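Group 3 allergen SMIPP-S YvT004A06 (Sarcoptes scabiei type hominis, PDB 3H7T) is an inactivated paralogue of the trypsin-like serine proteases and probably lacks the endopeptidase activity generally assigned to that family. Local coordinates at residues 218-221 against 222-225; 224-228 against 229-233. All coordinates share one frame; numbering follows the deposited sequence.

Both contacts belong to helix 221-228, the last helix of a chain with the double beta-barrel architecture of trypsin-like proteases. Contact 1 comes first along the chain. It covers the loop after strand 212-216 and the start of the helix. Contact 2 overlaps it at Ile224 and Lys225 and runs on to the helix end and the loop beyond. Their centres are about 10 Å apart. Together they account for how the helix begins and how it stops. Ile224 faces Leu31 and Tyr86 in loops and Ile37 of strand 35-38, so the helix lies against the barrel that holds this strand. Contact 2 is closer to the surface.

Contact 1 (218-221 against 222-225); sequences GYYV and LDIK. With ZN (zinc ion), chain G.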
ATOM      1  N   GLY A 218      -1.775  -2.079  12.012  1.00 22.04           N
ATOM      2  CA  GLY A 218      -1.867  -2.368  13.450  1.00 22.24           C
ATOM      3  C   GLY A 218      -1.675  -3.831  13.816  1.00 22.52           C
ATOM      4  O   GLY A 218      -0.991  -4.157  14.810  1.00 21.69           O
ATOM      5  N   TYR A 219      -2.252  -4.708  12.991  1.00 22.15           N
ATOM      6  CA  TYR A 219      -2.212  -6.158  13.191  1.00 22.16           C
ATOM      7  C   TYR A 219      -0.785  -6.712  13.068  1.00 22.96           C
ATOM      8  O   TYR A 219      -0.455  -7.767  13.630  1.00 22.25           O
ATOM      9  CB  TYR A 219      -3.156  -6.842  12.194  1.00 21.93           C
ATOM     10  CG  TYR A 219      -3.391  -8.322  12.424  1.00 25.27           C
ATOM     11  CD1 TYR A 219      -4.511  -8.774  13.133  1.00 23.69           C
ATOM     12  CD2 TYR A 219      -2.499  -9.271  11.925  1.00 23.79           C
ATOM     13  CE1 TYR A 219      -4.731 -10.144  13.332  1.00 28.44           C
ATOM     14  CE2 TYR A 219      -2.699 -10.628  12.130  1.00 27.27           C
ATOM     15  CZ  TYR A 219      -3.815 -11.060  12.832  1.00 26.16           C
ATOM     16  OH  TYR A 219      -4.000 -12.412  13.010  1.00 25.25           O
ATOM     17  N   TYR A 220       0.065  -5.981  12.356  1.00 22.44           N
ATOM     18  CA  TYR A 220       1.390  -6.473  12.023  1.00 22.69           C
ATOM     19  C   TYR A 220       2.533  -5.590  12.552  1.00 23.61           C
ATOM     20  O   TYR A 220       3.686  -5.782  12.159  1.00 21.88           O
ATOM     21  CB  TYR A 220       1.501  -6.634  10.496  1.00 22.70           C
ATOM     22  CG  TYR A 220       0.554  -7.658   9.913  1.00 22.56           C
ATOM     23  CD1 TYR A 220       0.870  -9.015   9.937  1.00 22.56           C
ATOM     24  CD2 TYR A 220      -0.647  -7.272   9.319  1.00 21.20           C
ATOM     25  CE1 TYR A 220       0.014  -9.965   9.397  1.00 23.20           C
ATOM     26  CE2 TYR A 220      -1.511  -8.220   8.762  1.00 20.16           C
ATOM     27  CZ  TYR A 220      -1.169  -9.561   8.811  1.00 22.23           C
ATOM     28  OH  TYR A 220      -1.994 -10.517   8.286  1.00 23.75           O
ATOM     29  N   VAL A 221       2.216  -4.648  13.448  1.00 25.16           N
ATOM     30  CA  VAL A 221       3.203  -3.672  13.963  1.00 27.51           C
ATOM     31  C   VAL A 221       4.413  -4.322  14.664  1.00 28.61           C
ATOM     32  O   VAL A 221       5.535  -3.829  14.547  1.00 28.03           O
ATOM     33  CB  VAL A 221       2.532  -2.590  14.878  1.00 27.82           C
ATOM     34  CG1 VAL A 221       3.561  -1.840  15.739  1.00 32.04           C
ATOM     35  CG2 VAL A 221       1.736  -1.604  14.038  1.00 29.58           C
ATOM     36  N   LEU A 222       4.170  -5.422  15.378  1.00 29.52           N
ATOM     37  CA  LEU A 222       5.238  -6.201  16.011  1.00 30.27           C
ATOM     38  C   LEU A 222       6.169  -6.796  14.965  1.00 30.26           C
ATOM     39  O   LEU A 222       7.391  -6.791  15.128  1.00 29.35           O
ATOM     40  CB  LEU A 222       4.659  -7.341  16.855  1.00 30.53           C
ATOM     41  CG  LEU A 222       3.670  -7.037  17.984  1.00 31.22           C
ATOM     42  CD1 LEU A 222       2.973  -8.319  18.404  1.00 31.59           C
ATOM     43  CD2 LEU A 222       4.353  -6.364  19.170  1.00 32.46           C
ATOM     44  N   ASP A 223       5.579  -7.320  13.894  1.00 30.36           N
ATOM     45  CA  ASP A 223       6.359  -7.854  12.788  1.00 30.43           C
ATOM     46  C   ASP A 223       7.176  -6.764  12.096  1.00 30.30           C
ATOM     47  O   ASP A 223       8.360  -6.966  11.817  1.00 29.70           O
ATOM     48  CB  ASP A 223       5.451  -8.558  11.788  1.00 30.51           C
ATOM     49  CG  ASP A 223       4.718  -9.727  12.399  1.00 30.53           C
ATOM     50  OD1 ASP A 223       5.339 -10.801  12.540  1.00 28.28           O
ATOM     51  OD2 ASP A 223       3.523  -9.569  12.745  1.00 27.08           O
ATOM     52  N   ILE A 224       6.551  -5.613  11.836  1.00 31.07           N
ATOM     53  CA  ILE A 224       7.247  -4.498  11.179  1.00 32.05           C
ATOM     54  C   ILE A 224       8.433  -4.032  12.023  1.00 32.19           C
ATOM     55  O   ILE A 224       9.523  -3.781  11.495  1.00 31.53           O
ATOM     56  CB  ILE A 224       6.324  -3.265  10.887  1.00 32.42           C
ATOM     57  CG1 ILE A 224       5.003  -3.658  10.197  1.00 34.04           C
ATOM     58  CG2 ILE A 224       7.075  -2.225  10.061  1.00 30.80           C
ATOM     59  CD1 ILE A 224       5.137  -4.523   8.990  1.00 34.85           C
ATOM     60  N   LYS A 225       8.212  -3.928  13.334  1.00 32.46           N
ATOM     61  CA  LYS A 225       9.254  -3.485  14.259  1.00 33.36           C
ATOM     62  C   LYS A 225      10.353  -4.535  14.447  1.00 33.40           C
ATOM     63  O   LYS A 225      11.512  -4.185  14.675  1.00 33.69           O
ATOM     64  CB  LYS A 225       8.642  -3.058  15.598  1.00 33.58           C
ATOM     65  CG  LYS A 225       7.894  -1.736  15.500  1.00 36.60           C
ATOM     66  CD  LYS A 225       7.235  -1.338  16.810  1.00 40.30           C
ATOM     67  CE  LYS A 225       6.740   0.102  16.728  1.00 42.21           C
ATOM     68  NZ  LYS A 225       5.965   0.517  17.925  1.00 46.98           N
TER
HETATM   69 ZN    ZN G 240       2.507 -11.120  13.251  1.00 36.59          ZN
HETATM   70  O   HOH W   1       1.559  -7.491  15.316  1.00 29.76           O
HETATM   71  O   HOH W   2       0.821 -10.261  13.683  1.00 21.77           O
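Two waters donate to Tyr219 O and tie it to the first turn of helix 221-228. One lies 2.8 Å from Tyr219 O and is also a ligand of the zinc ion. Asp223 OD2 binds the same zinc at 1.9 Å. Tyr219 and Asp223 are therefore joined through water and metal rather than directly. The second water sits 2.6 Å from Tyr219 O and makes a weak bond with Leu222 N.

Tyr220 is the N-cap residue. Its carbonyl starts the helical bonding: Ile224 N donates to Tyr220 O at 2.9 Å. In the next bond Lys225 N reaches Val221 O at 2.9 Å.

Asp223 CG lies beside its own backbone N (chi1 -61°). This turns the carboxylate back toward Tyr220 and the metal. Asp223 OD2 approaches the Tyr220 ring at its edge, 3.9 Å from Tyr220 CD1, with ring and carboxylate planes 51° apart. One ring face is met by Tyr219 CD2, which stands over its centre. The ring is further fixed at Tyr220 OH, which bonds to Asn84 and Tyr166. Val221 and Lys225 run side by side and point the same way, with Val221 CG1 3.9 Å from Lys225 CE.

Asp223 lies in the first helical turn with OD2 bound to a metal cation. Both the helix start and the zinc would be expected to favour its ionised form.

Contact 2 (224-228 against 229-233); sequences IKDII and SGKVK
Asp226 and Ile227 offer their carbonyls to Lys231 and Gly230 in a Schellman motif, which ends helix 221-228 with Gly230 at positive phi (80°). The outer backbone bond runs from Lys231 N to Asp226 O at 2.9 Å. The inner one, Gly230 N to Ile227 O, is 3.0 Å long. Its donor stands above the carbonyl plane, not on a lone pair.

Lys225 O takes two bonds, both from Ser229. The backbone N donates at 3.0 Å. The hydroxyl OG donates at 2.7 Å and comes from the opposite face of the carbonyl plane. Ser229 OG can fold back this way because it sits beside its own backbone N (chi1 -58°).

Charge plays a smaller part. The Lys231 chain bends at its third torsion and crosses Asp226 obliquely. Its NZ stays 4.1 Å from Asp226 OD1, which is too far for a salt bridge. A water joins the two residues by another route, donating to the Asp226 carboxylate at OD2 and to the backbone Lys231 O. Another water donates to Ile227 O and Val232 O, so it bridges the helix end and the loop that leaves it.

The apolar contact comes from Val232, whose CB bond points back at the helix. Ile227, which also touches Val75, presents its CG1 to Val232 CB at 3.9 Å. The CG2 branch of Val232 meets Asp226 CB, also at 3.9 Å.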
ATOM      1  N   ILE A 224       6.551  -5.613  11.836  1.00 31.07           N
ATOM      2  CA  ILE A 224       7.247  -4.498  11.179  1.00 32.05           C
ATOM      3  C   ILE A 224       8.433  -4.032  12.023  1.00 32.19           C
ATOM      4  O   ILE A 224       9.523  -3.781  11.495  1.00 31.53           O
ATOM      5  CB  ILE A 224       6.324  -3.265  10.887  1.00 32.42           C
ATOM      6  CG1 ILE A 224       5.003  -3.658  10.197  1.00 34.04           C
ATOM      7  CG2 ILE A 224       7.075  -2.225  10.061  1.00 30.80           C
ATOM      8  CD1 ILE A 224       5.137  -4.523   8.990  1.00 34.85           C
ATOM      9  N   LYS A 225       8.212  -3.928  13.334  1.00 32.46           N
ATOM     10  CA  LYS A 225       9.254  -3.485  14.259  1.00 33.36           C
ATOM     11  C   LYS A 225      10.353  -4.535  14.447  1.00 33.40           C
ATOM     12  O   LYS A 225      11.512  -4.185  14.675  1.00 33.69           O
ATOM     13  CB  LYS A 225       8.642  -3.058  15.598  1.00 33.58           C
ATOM     14  CG  LYS A 225       7.894  -1.736  15.500  1.00 36.60           C
ATOM     15  CD  LYS A 225       7.235  -1.338  16.810  1.00 40.30           C
ATOM     16  CE  LYS A 225       6.740   0.102  16.728  1.00 42.21           C
ATOM     17  NZ  LYS A 225       5.965   0.517  17.925  1.00 46.98           N
ATOM     18  N   ASP A 226       9.987  -5.814  14.339  1.00 33.23           N
ATOM     19  CA  ASP A 226      10.959  -6.913  14.345  1.00 32.60           C
ATOM     20  C   ASP A 226      11.884  -6.859  13.133  1.00 32.12           C
ATOM     21  O   ASP A 226      13.089  -7.092  13.258  1.00 31.61           O
ATOM     22  CB  ASP A 226      10.249  -8.267  14.360  1.00 32.23           C
ATOM     23  CG  ASP A 226       9.758  -8.669  15.746  1.00 35.15           C
ATOM     24  OD1 ASP A 226       9.977  -7.922  16.725  1.00 32.68           O
ATOM     25  OD2 ASP A 226       9.133  -9.744  15.844  1.00 37.29           O
ATOM     26  N   ILE A 227      11.299  -6.589  11.964  1.00 30.55           N
ATOM     27  CA  ILE A 227      12.045  -6.471  10.723  1.00 29.62           C
ATOM     28  C   ILE A 227      13.058  -5.337  10.843  1.00 29.50           C
ATOM     29  O   ILE A 227      14.239  -5.527  10.545  1.00 28.47           O
ATOM     30  CB  ILE A 227      11.115  -6.225   9.494  1.00 28.83           C
ATOM     31  CG1 ILE A 227      10.383  -7.512   9.099  1.00 26.87           C
ATOM     32  CG2 ILE A 227      11.922  -5.719   8.313  1.00 27.54           C
ATOM     33  CD1 ILE A 227       9.217  -7.297   8.144  1.00 28.52           C
ATOM     34  N   ILE A 228      12.583  -4.179  11.302  1.00 30.09           N
ATOM     35  CA  ILE A 228      13.400  -2.975  11.421  1.00 32.43           C
ATOM     36  C   ILE A 228      14.504  -3.131  12.479  1.00 33.84           C
ATOM     37  O   ILE A 228      15.563  -2.522  12.355  1.00 34.83           O
ATOM     38  CB  ILE A 228      12.526  -1.713  11.690  1.00 32.99           C
ATOM     39  CG1 ILE A 228      11.640  -1.414  10.473  1.00 34.39           C
ATOM     40  CG2 ILE A 228      13.397  -0.489  12.023  1.00 34.85           C
ATOM     41  CD1 ILE A 228      10.436  -0.532  10.773  1.00 37.79           C
ATOM     42  N   SER A 229      14.259  -3.959  13.494  1.00 33.90           N
ATOM     43  CA  SER A 229      15.256  -4.229  14.540  1.00 35.25           C
ATOM     44  C   SER A 229      16.281  -5.279  14.117  1.00 36.02           C
ATOM     45  O   SER A 229      17.206  -5.590  14.871  1.00 36.60           O
ATOM     46  CB  SER A 229      14.570  -4.682  15.832  1.00 34.68           C
ATOM     47  OG  SER A 229      13.659  -3.702  16.295  1.00 37.21           O
ATOM     48  N   GLY A 230      16.102  -5.837  12.922  1.00 36.00           N
ATOM     49  CA  GLY A 230      17.029  -6.831  12.391  1.00 35.76           C
ATOM     50  C   GLY A 230      16.803  -8.225  12.942  1.00 36.02           C
ATOM     51  O   GLY A 230      17.701  -9.060  12.903  1.00 36.07           O
ATOM     52  N   LYS A 231      15.594  -8.481  13.435  1.00 36.34           N
ATOM     53  CA  LYS A 231      15.246  -9.771  14.032  1.00 36.44           C
ATOM     54  C   LYS A 231      14.541 -10.728  13.064  1.00 35.64           C
ATOM     55  O   LYS A 231      14.049 -11.785  13.469  1.00 36.32           O
ATOM     56  CB  LYS A 231      14.411  -9.558  15.301  1.00 36.75           C
ATOM     57  CG  LYS A 231      15.202  -8.927  16.445  1.00 42.35           C
ATOM     58  CD  LYS A 231      14.481  -9.027  17.785  1.00 47.95           C
ATOM     59  CE  LYS A 231      13.571  -7.830  18.031  1.00 52.37           C
ATOM     60  NZ  LYS A 231      13.071  -7.812  19.438  1.00 50.48           N
ATOM     61  N   VAL A 232      14.498 -10.359  11.785  1.00 34.78           N
ATOM     62  CA  VAL A 232      13.865 -11.185  10.762  1.00 33.35           C
ATOM     63  C   VAL A 232      14.790 -11.355   9.557  1.00 33.79           C
ATOM     64  O   VAL A 232      15.290 -10.371   9.006  1.00 33.62           O
ATOM     65  CB  VAL A 232      12.491 -10.595  10.310  1.00 33.05           C
ATOM     66  CG1 VAL A 232      11.870 -11.429   9.187  1.00 28.95           C
ATOM     67  CG2 VAL A 232      11.528 -10.497  11.484  1.00 32.29           C
ATOM     68  N   LYS A 233      15.016 -12.605   9.156  1.00 34.30           N
ATOM     69  CA  LYS A 233      15.777 -12.904   7.942  1.00 34.74           C
ATOM     70  C   LYS A 233      15.077 -12.369   6.687  1.00 35.55           C
ATOM     71  O   LYS A 233      13.849 -12.446   6.586  1.00 36.62           O
ATOM     72  CB  LYS A 233      16.004 -14.410   7.805  1.00 34.98           C
TER
HETATM   73  O   HOH W   3      11.414 -11.526  14.776  1.00 39.23           O
HETATM   74  O   HOH W   4      15.356  -8.142  10.096  1.00 37.32           O